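Local coordinates for protein putative transcriptional regulator (Clostridium difficile, PDB 3QI7) that is of unknown function but has a periplasmic binding protein-like fold and may bind a small ligand such as a sugar, at residues K207-L212 and D237-T242; D215-V220 and L241-E246; Q261-V266 and N297-Y302. All coordinates share one frame; numbering follows the deposited sequence.

Contact 1: K207-L212 and D237-T242; sequences KVKQFL and DEVILT
V239 sets its two methyl branches against helix 203-223, one on L212 and the other on K209. The valine points its CB toward that helix, and CB itself lies 4.1 Å from L212 CD1. From there the side chain forks. CG1 stands anti to the backbone N (chi1 169°) and comes up against L212, with V239 CG1 3.8 Å from L212 CB and slightly farther from CD1 of the same leucine. The other branch turns to the lysine: V239 CG2 is 3.8 Å from K209 CG and also touches CB and CE, so it rests on the aliphatic part of the chain. K209 bends at chi3 (-82°), which keeps CE against this methyl; its ammonium ends 5.8 Å from E238, measured from K209 NZ to E238 OE1, too far for an ion pair. L212 is buried, touching T196 of the neighbouring strand and M236, whereas K209 lies at the partly exposed margin. The contact is thus purely apolar where the helices meet. It joins neighbouring helices on one side of the parallel sheet 191-196, 159-164 and 228-231, as in the Rossmann-like alpha/beta lobe of periplasmic binding proteins.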
ATOM      1  N   LYS A 207       8.333  19.607 -18.246  1.00 33.83           N
ATOM      2  CA  LYS A 207       7.129  20.116 -18.916  1.00 34.91           C
ATOM      3  C   LYS A 207       5.908  19.841 -18.020  1.00 32.51           C
ATOM      4  O   LYS A 207       5.068  20.726 -17.806  1.00 32.70           O
ATOM      5  CB  LYS A 207       6.954  19.493 -20.310  1.00 35.32           C
ATOM      6  CG  LYS A 207       8.060  19.847 -21.302  1.00 45.00           C
ATOM      7  CD  LYS A 207       7.787  19.226 -22.680  1.00 50.24           C
ATOM      8  CE  LYS A 207       8.482  19.991 -23.802  1.00 55.44           C
ATOM      9  NZ  LYS A 207       9.948  20.141 -23.565  1.00 55.14           N
ATOM     10  N   VAL A 208       5.826  18.634 -17.463  1.00 30.77           N
ATOM     11  CA  VAL A 208       4.754  18.309 -16.536  1.00 28.75           C
ATOM     12  C   VAL A 208       4.749  19.218 -15.287  1.00 29.63           C
ATOM     13  O   VAL A 208       3.703  19.770 -14.906  1.00 27.19           O
ATOM     14  CB  VAL A 208       4.806  16.836 -16.102  1.00 28.59           C
ATOM     15  CG1 VAL A 208       3.828  16.577 -14.914  1.00 28.04           C
ATOM     16  CG2 VAL A 208       4.521  15.930 -17.315  1.00 30.32           C
ATOM     17  N   LYS A 209       5.915  19.364 -14.660  1.00 31.37           N
ATOM     18  CA  LYS A 209       6.094  20.310 -13.561  1.00 29.72           C
ATOM     19  C   LYS A 209       5.602  21.717 -13.904  1.00 27.97           C
ATOM     20  O   LYS A 209       4.845  22.305 -13.139  1.00 29.20           O
ATOM     21  CB  LYS A 209       7.562  20.365 -13.145  1.00 30.01           C
ATOM     22  CG  LYS A 209       7.822  21.326 -12.002  1.00 31.31           C
ATOM     23  CD  LYS A 209       9.303  21.427 -11.688  1.00 40.62           C
ATOM     24  CE  LYS A 209       9.779  20.291 -10.799  1.00 41.85           C
ATOM     25  NZ  LYS A 209      11.236  20.530 -10.519  1.00 45.58           N
ATOM     26  N   GLN A 210       6.021  22.262 -15.042  1.00 31.38           N
ATOM     27  CA  GLN A 210       5.569  23.614 -15.443  1.00 29.93           C
ATOM     28  C   GLN A 210       4.068  23.655 -15.682  1.00 29.87           C
ATOM     29  O   GLN A 210       3.392  24.604 -15.295  1.00 29.20           O
ATOM     30  CB  GLN A 210       6.293  24.132 -16.691  1.00 31.58           C
ATOM     31  CG  GLN A 210       7.757  24.439 -16.432  1.00 38.69           C
ATOM     32  CD  GLN A 210       8.371  25.427 -17.415  1.00 43.93           C
ATOM     33  OE1 GLN A 210       9.489  25.215 -17.914  1.00 42.18           O
ATOM     34  NE2 GLN A 210       7.654  26.529 -17.682  1.00 43.64           N
ATOM     35  N   PHE A 211       3.550  22.610 -16.316  1.00 30.84           N
ATOM     36  CA  PHE A 211       2.129  22.516 -16.584  1.00 29.22           C
ATOM     37  C   PHE A 211       1.339  22.537 -15.258  1.00 28.56           C
ATOM     38  O   PHE A 211       0.342  23.305 -15.104  1.00 29.05           O
ATOM     39  CB  PHE A 211       1.812  21.248 -17.388  1.00 30.67           C
ATOM     40  CG  PHE A 211       0.345  21.073 -17.670  1.00 31.83           C
ATOM     41  CD1 PHE A 211      -0.479  20.448 -16.747  1.00 31.22           C
ATOM     42  CD2 PHE A 211      -0.221  21.565 -18.854  1.00 33.88           C
ATOM     43  CE1 PHE A 211      -1.832  20.307 -16.993  1.00 30.46           C
ATOM     44  CE2 PHE A 211      -1.578  21.421 -19.102  1.00 31.26           C
ATOM     45  CZ  PHE A 211      -2.383  20.812 -18.176  1.00 27.58           C
ATOM     46  N   LEU A 212       1.758  21.686 -14.327  1.00 27.45           N
ATOM     47  CA  LEU A 212       1.071  21.581 -13.038  1.00 28.27           C
ATOM     48  C   LEU A 212       1.103  22.896 -12.272  1.00 26.99           C
ATOM     49  O   LEU A 212       0.052  23.363 -11.804  1.00 29.17           O
ATOM     50  CB  LEU A 212       1.590  20.442 -12.179  1.00 27.71           C
ATOM     51  CG  LEU A 212       1.236  19.017 -12.587  1.00 30.58           C
ATOM     52  CD1 LEU A 212       2.158  18.063 -11.815  1.00 25.00           C
ATOM     53  CD2 LEU A 212      -0.248  18.701 -12.331  1.00 24.71           C
ATOM     54  N   ASP A 237       3.083  14.230  -7.010  1.00 21.62           N
ATOM     55  CA  ASP A 237       2.884  14.461  -5.585  1.00 21.36           C
ATOM     56  C   ASP A 237       3.870  15.527  -5.093  1.00 21.90           C
ATOM     57  O   ASP A 237       3.516  16.416  -4.309  1.00 21.58           O
ATOM     58  CB  ASP A 237       3.122  13.204  -4.740  1.00 19.61           C
ATOM     59  CG  ASP A 237       2.026  12.157  -4.900  1.00 22.16           C
ATOM     60  OD1 ASP A 237       0.858  12.533  -5.185  1.00 22.83           O
ATOM     61  OD2 ASP A 237       2.376  10.974  -4.733  1.00 21.43           O
ATOM     62  N   GLU A 238       5.097  15.419  -5.554  1.00 21.92           N
ATOM     63  CA  GLU A 238       6.137  16.366  -5.159  1.00 23.20           C
ATOM     64  C   GLU A 238       5.814  17.820  -5.557  1.00 25.02           C
ATOM     65  O   GLU A 238       5.907  18.757  -4.732  1.00 24.64           O
ATOM     66  CB  GLU A 238       7.496  15.932  -5.751  1.00 25.84           C
ATOM     67  CG  GLU A 238       8.690  16.695  -5.090  1.00 25.28           C
ATOM     68  CD  GLU A 238      10.085  16.280  -5.612  1.00 42.93           C
ATOM     69  OE1 GLU A 238      10.272  16.152  -6.853  1.00 46.73           O
ATOM     70  OE2 GLU A 238      11.005  16.090  -4.772  1.00 51.66           O
ATOM     71  N   VAL A 239       5.452  17.999  -6.827  1.00 24.02           N
ATOM     72  CA  VAL A 239       5.064  19.315  -7.370  1.00 23.73           C
ATOM     73  C   VAL A 239       3.836  19.844  -6.614  1.00 24.22           C
ATOM     74  O   VAL A 239       3.814  21.009  -6.196  1.00 21.39           O
ATOM     75  CB  VAL A 239       4.735  19.237  -8.885  1.00 24.39           C
ATOM     76  CG1 VAL A 239       4.091  20.537  -9.368  1.00 22.52           C
ATOM     77  CG2 VAL A 239       5.994  18.844  -9.703  1.00 25.09           C
ATOM     78  N   ILE A 240       2.843  18.972  -6.392  1.00 20.09           N
ATOM     79  CA  ILE A 240       1.581  19.349  -5.722  1.00 21.66           C
ATOM     80  C   ILE A 240       1.736  19.744  -4.245  1.00 21.41           C
ATOM     81  O   ILE A 240       1.125  20.719  -3.797  1.00 20.18           O
ATOM     82  CB  ILE A 240       0.528  18.213  -5.852  1.00 19.82           C
ATOM     83  CG1 ILE A 240       0.069  18.127  -7.297  1.00 23.33           C
ATOM     84  CG2 ILE A 240      -0.705  18.429  -4.936  1.00 20.31           C
ATOM     85  CD1 ILE A 240      -0.601  16.826  -7.664  1.00 24.69           C
ATOM     86  N   LEU A 241       2.491  18.950  -3.501  1.00 22.97           N
ATOM     87  CA  LEU A 241       2.755  19.233  -2.089  1.00 21.71           C
ATOM     88  C   LEU A 241       3.611  20.502  -1.929  1.00 23.62           C
ATOM     89  O   LEU A 241       3.347  21.327  -1.065  1.00 23.79           O
ATOM     90  CB  LEU A 241       3.427  18.035  -1.447  1.00 19.09           C
ATOM     91  CG  LEU A 241       2.497  16.861  -1.102  1.00 20.50           C
ATOM     92  CD1 LEU A 241       3.306  15.643  -0.665  1.00 18.06           C
ATOM     93  CD2 LEU A 241       1.443  17.252  -0.042  1.00 23.15           C
ATOM     94  N   THR A 242       4.643  20.636  -2.752  1.00 25.30           N
ATOM     95  CA  THR A 242       5.465  21.840  -2.756  1.00 25.98           C
ATOM     96  C   THR A 242       4.631  23.098  -2.988  1.00 27.00           C
ATOM     97  O   THR A 242       4.742  24.060  -2.236  1.00 27.74           O
ATOM     98  CB  THR A 242       6.574  21.722  -3.805  1.00 29.60           C
ATOM     99  OG1 THR A 242       7.344  20.543  -3.528  1.00 25.08           O
ATOM    100  CG2 THR A 242       7.503  22.966  -3.804  1.00 26.02           C
TER

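Contact 2: D215-V220 and L241-E246; sequences DIEKQV and LTKALE
K243, E217 and I216 bring together two helices of the alpha/beta lobe, 203-223 and 234-247, which are linked through strand 228-231. K243 contributes the largest share of the buried surface, and its long chain serves both partners in turn. Its CG, anti to the backbone N (chi1 -169°), meets the branch methyl of I216, with K243 CG 3.9 Å from I216 CG2. Here the two side chains run past each other in opposite directions, and Y249 touches both of them. Bends at chi2 and chi3 then carry the lysine to E217, which comes across it at about a right angle, so that K243 CE lies 3.6 Å from E217 CG. The glutamate is extended beyond CG and places its carboxylate at the lysine tip, forming a salt bridge of 2.8 Å between K243 NZ and E217 OE2. E246, one helical turn after the lysine, supplies a second carboxylate through a longer salt bridge, 3.2 Å from K243 NZ to E246 OE1, making a three-residue network. The shared ammonium probably offsets the mutual repulsion of the two acids. K243 NZ approaches E217 OE2 on the anti side, 27° out of the carboxylate plane, but E246 OE1 on the syn side.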
ATOM      1  N   ASP A 215      -1.314  25.359 -13.910  1.00 26.95           N
ATOM      2  CA  ASP A 215      -2.729  24.973 -13.808  1.00 25.93           C
ATOM      3  C   ASP A 215      -3.277  25.117 -12.366  1.00 26.93           C
ATOM      4  O   ASP A 215      -4.380  25.666 -12.142  1.00 27.82           O
ATOM      5  CB  ASP A 215      -2.954  23.571 -14.320  1.00 25.94           C
ATOM      6  CG  ASP A 215      -4.426  23.313 -14.620  1.00 27.87           C
ATOM      7  OD1 ASP A 215      -4.891  23.802 -15.678  1.00 32.51           O
ATOM      8  OD2 ASP A 215      -5.108  22.684 -13.778  1.00 25.87           O
ATOM      9  N   ILE A 216      -2.484  24.655 -11.404  1.00 24.21           N
ATOM     10  CA  ILE A 216      -2.829  24.789  -9.984  1.00 25.30           C
ATOM     11  C   ILE A 216      -3.074  26.241  -9.620  1.00 25.76           C
ATOM     12  O   ILE A 216      -4.104  26.555  -9.039  1.00 25.71           O
ATOM     13  CB  ILE A 216      -1.762  24.132  -9.069  1.00 24.39           C
ATOM     14  CG1 ILE A 216      -1.765  22.608  -9.289  1.00 29.70           C
ATOM     15  CG2 ILE A 216      -2.025  24.465  -7.583  1.00 24.79           C
ATOM     16  CD1 ILE A 216      -0.593  21.894  -8.715  1.00 28.08           C
ATOM     17  N   GLU A 217      -2.162  27.142  -9.973  1.00 26.92           N
ATOM     18  CA  GLU A 217      -2.445  28.564  -9.785  1.00 29.36           C
ATOM     19  C   GLU A 217      -3.818  28.981 -10.341  1.00 30.82           C
ATOM     20  O   GLU A 217      -4.571  29.709  -9.696  1.00 30.77           O
ATOM     21  CB  GLU A 217      -1.346  29.428 -10.421  1.00 29.57           C
ATOM     22  CG  GLU A 217      -0.026  29.304  -9.679  1.00 33.35           C
ATOM     23  CD  GLU A 217       1.063  30.146 -10.308  1.00 46.22           C
ATOM     24  OE1 GLU A 217       0.723  31.194 -10.904  1.00 45.91           O
ATOM     25  OE2 GLU A 217       2.245  29.750 -10.189  1.00 48.55           O
ATOM     26  N   LYS A 218      -4.153  28.473 -11.524  1.00 32.30           N
ATOM     27  CA  LYS A 218      -5.429  28.791 -12.166  1.00 33.03           C
ATOM     28  C   LYS A 218      -6.623  28.302 -11.381  1.00 29.91           C
ATOM     29  O   LYS A 218      -7.645  29.010 -11.265  1.00 28.15           O
ATOM     30  CB  LYS A 218      -5.461  28.263 -13.618  1.00 34.46           C
ATOM     31  CG  LYS A 218      -4.522  29.055 -14.525  1.00 41.19           C
ATOM     32  CD  LYS A 218      -4.852  28.919 -16.009  1.00 45.14           C
ATOM     33  CE  LYS A 218      -4.393  27.590 -16.596  1.00 41.38           C
ATOM     34  NZ  LYS A 218      -4.343  27.691 -18.085  1.00 39.42           N
ATOM     35  N   GLN A 219      -6.500  27.088 -10.843  1.00 29.43           N
ATOM     36  CA  GLN A 219      -7.590  26.460 -10.125  1.00 28.01           C
ATOM     37  C   GLN A 219      -7.858  27.176  -8.798  1.00 29.62           C
ATOM     38  O   GLN A 219      -9.020  27.335  -8.404  1.00 32.29           O
ATOM     39  CB  GLN A 219      -7.334  24.956  -9.917  1.00 28.20           C
ATOM     40  CG  GLN A 219      -7.085  24.142 -11.221  1.00 26.73           C
ATOM     41  CD  GLN A 219      -8.248  24.111 -12.189  1.00 27.70           C
ATOM     42  OE1 GLN A 219      -9.360  24.514 -11.855  1.00 29.78           O
ATOM     43  NE2 GLN A 219      -7.995  23.602 -13.406  1.00 26.29           N
ATOM     44  N   VAL A 220      -6.795  27.635  -8.133  1.00 30.02           N
ATOM     45  CA  VAL A 220      -6.914  28.442  -6.907  1.00 29.81           C
ATOM     46  C   VAL A 220      -7.553  29.822  -7.172  1.00 33.41           C
ATOM     47  O   VAL A 220      -8.358  30.309  -6.379  1.00 34.50           O
ATOM     48  CB  VAL A 220      -5.522  28.588  -6.189  1.00 31.64           C
ATOM     49  CG1 VAL A 220      -5.591  29.584  -5.012  1.00 29.76           C
ATOM     50  CG2 VAL A 220      -5.032  27.221  -5.709  1.00 24.26           C
ATOM     51  N   LEU A 241       2.491  18.950  -3.501  1.00 22.97           N
ATOM     52  CA  LEU A 241       2.755  19.233  -2.089  1.00 21.71           C
ATOM     53  C   LEU A 241       3.611  20.502  -1.929  1.00 23.62           C
ATOM     54  O   LEU A 241       3.347  21.327  -1.065  1.00 23.79           O
ATOM     55  CB  LEU A 241       3.427  18.035  -1.447  1.00 19.09           C
ATOM     56  CG  LEU A 241       2.497  16.861  -1.102  1.00 20.50           C
ATOM     57  CD1 LEU A 241       3.306  15.643  -0.665  1.00 18.06           C
ATOM     58  CD2 LEU A 241       1.443  17.252  -0.042  1.00 23.15           C
ATOM     59  N   THR A 242       4.643  20.636  -2.752  1.00 25.30           N
ATOM     60  CA  THR A 242       5.465  21.840  -2.756  1.00 25.98           C
ATOM     61  C   THR A 242       4.631  23.098  -2.988  1.00 27.00           C
ATOM     62  O   THR A 242       4.742  24.060  -2.236  1.00 27.74           O
ATOM     63  CB  THR A 242       6.574  21.722  -3.805  1.00 29.60           C
ATOM     64  OG1 THR A 242       7.344  20.543  -3.528  1.00 25.08           O
ATOM     65  CG2 THR A 242       7.503  22.966  -3.804  1.00 26.02           C
ATOM     66  N   LYS A 243       3.779  23.092  -4.006  1.00 26.21           N
ATOM     67  CA  LYS A 243       2.916  24.252  -4.290  1.00 26.72           C
ATOM     68  C   LYS A 243       1.868  24.507  -3.178  1.00 25.83           C
ATOM     69  O   LYS A 243       1.509  25.675  -2.919  1.00 26.84           O
ATOM     70  CB  LYS A 243       2.264  24.112  -5.676  1.00 23.25           C
ATOM     71  CG  LYS A 243       1.567  25.335  -6.208  1.00 28.73           C
ATOM     72  CD  LYS A 243       2.553  26.417  -6.564  1.00 36.15           C
ATOM     73  CE  LYS A 243       2.147  27.189  -7.777  1.00 36.80           C
ATOM     74  NZ  LYS A 243       3.079  28.343  -7.933  1.00 37.29           N
ATOM     75  N   ALA A 244       1.390  23.439  -2.542  1.00 21.18           N
ATOM     76  CA  ALA A 244       0.443  23.534  -1.414  1.00 21.43           C
ATOM     77  C   ALA A 244       0.994  24.378  -0.267  1.00 23.59           C
ATOM     78  O   ALA A 244       0.237  25.079   0.404  1.00 23.61           O
ATOM     79  CB  ALA A 244       0.089  22.141  -0.870  1.00 18.13           C
ATOM     80  N   LEU A 245       2.309  24.301  -0.036  1.00 24.94           N
ATOM     81  CA  LEU A 245       2.948  25.107   1.016  1.00 27.66           C
ATOM     82  C   LEU A 245       2.820  26.610   0.730  1.00 29.76           C
ATOM     83  O   LEU A 245       2.704  27.418   1.651  1.00 30.74           O
ATOM     84  CB  LEU A 245       4.427  24.700   1.222  1.00 26.17           C
ATOM     85  CG  LEU A 245       4.646  23.274   1.765  1.00 26.72           C
ATOM     86  CD1 LEU A 245       6.116  23.031   2.112  1.00 28.12           C
ATOM     87  CD2 LEU A 245       3.763  22.923   2.995  1.00 24.47           C
ATOM     88  N   GLU A 246       2.819  26.967  -0.549  1.00 29.09           N
ATOM     89  CA  GLU A 246       2.711  28.357  -0.994  1.00 30.74           C
ATOM     90  C   GLU A 246       1.258  28.841  -1.048  1.00 30.16           C
ATOM     91  O   GLU A 246       0.933  29.910  -0.539  1.00 30.15           O
ATOM     92  CB  GLU A 246       3.371  28.488  -2.379  1.00 32.89           C
ATOM     93  CG  GLU A 246       3.441  29.907  -2.976  1.00 40.60           C
ATOM     94  CD  GLU A 246       3.526  29.890  -4.509  1.00 41.97           C
ATOM     95  OE1 GLU A 246       4.216  29.001  -5.053  1.00 46.72           O
ATOM     96  OE2 GLU A 246       2.882  30.737  -5.159  1.00 47.00           O
TER

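Contact 3: Q261-V266 and N297-Y302; sequences QTYPSV and NRLGGY
Y263 reaches from the start of helix 263-267 to L299 and G300, linking that short helix to strand 300-301, which pairs antiparallel with the C-terminal strand 361-370 of the large mixed sheet in this periplasmic binding protein-like fold. The first segment starts as a loop. Q261 is tied to E234 through its side-chain amide, and its carbonyl closes a classic gamma turn, with Y263 N 2.7 Å from Q261 O. T262, at the centre of that turn, has a positive phi (74°) and occupies the N-cap position, although its side chain makes no capping bond; it leans on E238 instead. Y263 follows as the first helical residue and carries the whole contact. Its CB points toward the strand segment, and its hydroxyl ends against the leucine, with Y263 OH 3.4 Å from L299 CB and 3.9 Å from L299 CD2. L299 CD1 lies at the ring edge, near its plane, 4.3 Å from Y263 CE1. L241 of helix 234-247 also packs against the hydroxyl end, and the ring of the C-terminal Y371 meets the tyrosine ring at about 55°. P264 and S265 continue the helix, P264 touching I271. V266 completes the first turn, its N bonded to T262 O at 3.1 Å, and lies on L241 and T242. Across the contact, L299 and G300 are held by backbone bonds to Y371 and V251 respectively. The direct approach of Y263 OH to G300 O is too long for a bond, and a water fills the bridging role: lying in the ring plane at its edge, it accepts from Y263 OH at 2.5 Å and donates to G300 O at 2.7 Å.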
ATOM      1  N   GLN A 261       7.851   8.469   1.334  1.00 24.96           N
ATOM      2  CA  GLN A 261       8.029   8.937  -0.055  1.00 24.12           C
ATOM      3  C   GLN A 261       7.584  10.370  -0.199  1.00 23.74           C
ATOM      4  O   GLN A 261       6.464  10.727   0.206  1.00 22.90           O
ATOM      5  CB  GLN A 261       7.204   8.083  -1.033  1.00 22.80           C
ATOM      6  CG  GLN A 261       7.607   6.662  -1.100  1.00 36.53           C
ATOM      7  CD  GLN A 261       9.064   6.506  -1.505  1.00 45.34           C
ATOM      8  OE1 GLN A 261       9.895   6.089  -0.698  1.00 46.10           O
ATOM      9  NE2 GLN A 261       9.382   6.883  -2.749  1.00 36.78           N
ATOM     10  N   THR A 262       8.459  11.198  -0.764  1.00 24.68           N
ATOM     11  CA  THR A 262       8.111  12.575  -1.139  1.00 25.59           C
ATOM     12  C   THR A 262       7.974  13.549   0.045  1.00 22.37           C
ATOM     13  O   THR A 262       8.531  14.642   0.008  1.00 21.08           O
ATOM     14  CB  THR A 262       6.797  12.661  -2.003  1.00 27.29           C
ATOM     15  OG1 THR A 262       6.843  11.715  -3.099  1.00 24.20           O
ATOM     16  CG2 THR A 262       6.631  14.093  -2.527  1.00 25.33           C
ATOM     17  N   TYR A 263       7.222  13.185   1.071  1.00 21.13           N
ATOM     18  CA  TYR A 263       7.023  14.097   2.231  1.00 23.65           C
ATOM     19  C   TYR A 263       8.318  14.644   2.825  1.00 22.74           C
ATOM     20  O   TYR A 263       8.459  15.871   3.012  1.00 25.22           O
ATOM     21  CB  TYR A 263       6.120  13.475   3.319  1.00 21.97           C
ATOM     22  CG  TYR A 263       4.675  13.985   3.206  1.00 23.13           C
ATOM     23  CD1 TYR A 263       4.371  15.311   3.516  1.00 22.56           C
ATOM     24  CD2 TYR A 263       3.637  13.163   2.754  1.00 22.64           C
ATOM     25  CE1 TYR A 263       3.078  15.812   3.394  1.00 21.46           C
ATOM     26  CE2 TYR A 263       2.323  13.656   2.645  1.00 22.29           C
ATOM     27  CZ  TYR A 263       2.046  14.984   2.962  1.00 20.55           C
ATOM     28  OH  TYR A 263       0.775  15.554   2.883  1.00 21.77           O
ATOM     29  N   PRO A 264       9.295  13.765   3.075  1.00 23.12           N
ATOM     30  CA  PRO A 264      10.506  14.254   3.735  1.00 25.53           C
ATOM     31  C   PRO A 264      11.276  15.311   2.948  1.00 25.64           C
ATOM     32  O   PRO A 264      11.729  16.299   3.529  1.00 29.35           O
ATOM     33  CB  PRO A 264      11.332  12.984   3.922  1.00 26.60           C
ATOM     34  CG  PRO A 264      10.302  11.911   4.011  1.00 25.22           C
ATOM     35  CD  PRO A 264       9.295  12.291   2.981  1.00 24.27           C
ATOM     36  N   SER A 265      11.404  15.134   1.646  1.00 25.54           N
ATOM     37  CA  SER A 265      12.031  16.169   0.821  1.00 28.86           C
ATOM     38  C   SER A 265      11.184  17.460   0.784  1.00 25.79           C
ATOM     39  O   SER A 265      11.710  18.565   0.833  1.00 27.52           O
ATOM     40  CB  SER A 265      12.260  15.622  -0.591  1.00 30.20           C
ATOM     41  OG  SER A 265      12.048  16.625  -1.552  1.00 43.44           O
ATOM     42  N   VAL A 266       9.863  17.326   0.705  1.00 23.78           N
ATOM     43  CA  VAL A 266       8.989  18.517   0.592  1.00 25.29           C
ATOM     44  C   VAL A 266       9.007  19.348   1.883  1.00 24.71           C
ATOM     45  O   VAL A 266       9.127  20.578   1.833  1.00 25.31           O
ATOM     46  CB  VAL A 266       7.556  18.096   0.175  1.00 23.20           C
ATOM     47  CG1 VAL A 266       6.535  19.242   0.351  1.00 26.36           C
ATOM     48  CG2 VAL A 266       7.605  17.625  -1.285  1.00 23.95           C
ATOM     49  N   ASN A 297      -4.281  20.636   9.458  1.00 26.55           N
ATOM     50  CA  ASN A 297      -5.525  20.151   8.923  1.00 25.75           C
ATOM     51  C   ASN A 297      -5.696  20.349   7.399  1.00 27.50           C
ATOM     52  O   ASN A 297      -6.811  20.294   6.917  1.00 26.71           O
ATOM     53  CB  ASN A 297      -6.693  20.714   9.724  1.00 28.96           C
ATOM     54  CG  ASN A 297      -6.592  20.383  11.235  1.00 33.23           C
ATOM     55  OD1 ASN A 297      -6.326  21.260  12.057  1.00 47.40           O
ATOM     56  ND2 ASN A 297      -6.792  19.123  11.589  1.00 43.62           N
ATOM     57  N   ARG A 298      -4.586  20.517   6.657  1.00 24.85           N
ATOM     58  CA  ARG A 298      -4.611  20.633   5.185  1.00 22.35           C
ATOM     59  C   ARG A 298      -4.058  19.432   4.414  1.00 21.89           C
ATOM     60  O   ARG A 298      -4.283  19.312   3.209  1.00 22.79           O
ATOM     61  CB  ARG A 298      -3.832  21.885   4.770  1.00 23.51           C
ATOM     62  CG  ARG A 298      -4.285  23.175   5.459  1.00 26.83           C
ATOM     63  CD  ARG A 298      -5.756  23.462   5.210  1.00 27.57           C
ATOM     64  NE  ARG A 298      -5.993  24.111   3.921  1.00 30.34           N
ATOM     65  CZ  ARG A 298      -7.175  24.556   3.512  1.00 28.63           C
ATOM     66  NH1 ARG A 298      -8.266  24.365   4.258  1.00 26.34           N
ATOM     67  NH2 ARG A 298      -7.277  25.163   2.336  1.00 28.54           N
ATOM     68  N   LEU A 299      -3.413  18.506   5.116  1.00 21.07           N
ATOM     69  CA  LEU A 299      -2.592  17.445   4.493  1.00 21.64           C
ATOM     70  C   LEU A 299      -2.901  16.149   5.200  1.00 20.49           C
ATOM     71  O   LEU A 299      -2.926  16.098   6.457  1.00 20.08           O
ATOM     72  CB  LEU A 299      -1.087  17.752   4.656  1.00 20.21           C
ATOM     73  CG  LEU A 299      -0.559  19.079   4.151  1.00 24.15           C
ATOM     74  CD1 LEU A 299       0.883  19.335   4.604  1.00 18.96           C
ATOM     75  CD2 LEU A 299      -0.684  19.177   2.598  1.00 17.78           C
ATOM     76  N   GLY A 300      -3.188  15.114   4.418  1.00 21.07           N
ATOM     77  CA  GLY A 300      -3.526  13.813   4.982  1.00 20.00           C
ATOM     78  C   GLY A 300      -2.790  12.616   4.397  1.00 21.60           C
ATOM     79  O   GLY A 300      -1.944  12.728   3.493  1.00 20.45           O
ATOM     80  N   GLY A 301      -3.152  11.445   4.915  1.00 21.16           N
ATOM     81  CA  GLY A 301      -2.524  10.195   4.514  1.00 21.43           C
ATOM     82  C   GLY A 301      -3.105   9.016   5.289  1.00 20.47           C
ATOM     83  O   GLY A 301      -4.276   9.048   5.703  1.00 21.49           O
ATOM     84  N   TYR A 302      -2.267   8.011   5.483  1.00 19.43           N
ATOM     85  CA  TYR A 302      -2.518   6.875   6.366  1.00 19.94           C
ATOM     86  C   TYR A 302      -1.445   6.839   7.466  1.00 22.09           C
ATOM     87  O   TYR A 302      -0.408   7.493   7.345  1.00 25.32           O
ATOM     88  CB  TYR A 302      -2.448   5.557   5.599  1.00 20.29           C
ATOM     89  CG  TYR A 302      -3.360   5.360   4.415  1.00 20.13           C
ATOM     90  CD1 TYR A 302      -4.636   5.945   4.365  1.00 21.96           C
ATOM     91  CD2 TYR A 302      -2.979   4.519   3.373  1.00 23.20           C
ATOM     92  CE1 TYR A 302      -5.493   5.707   3.299  1.00 20.59           C
ATOM     93  CE2 TYR A 302      -3.810   4.277   2.281  1.00 22.47           C
ATOM     94  CZ  TYR A 302      -5.071   4.870   2.243  1.00 29.58           C
ATOM     95  OH  TYR A 302      -5.904   4.629   1.162  1.00 29.61           O
TER
HETATM   96  O   HOH W   1      -1.083  14.491   1.578  1.00 19.25           O

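How the contacts relate
Reading from the N terminus, helix 203-223 supplies the first segment of contact 1 and then that of contact 2, the chain passes through strand 228-231, and helix 234-247 supplies the second segments in the same order. The two loops therefore cross, neither containing the other, and the second segments overlap at L241 and T242. Together they join one helix pair at two successive places, with I240 touching I216 between them. Contact 3 opens only after both have closed and spans a separate loop that includes helix 279-292. Helix 263-267 packs on helix 234-247 through V266 and Y263, thereby connecting the helix pair to strand 300-301 and the C-terminal strand 361-370.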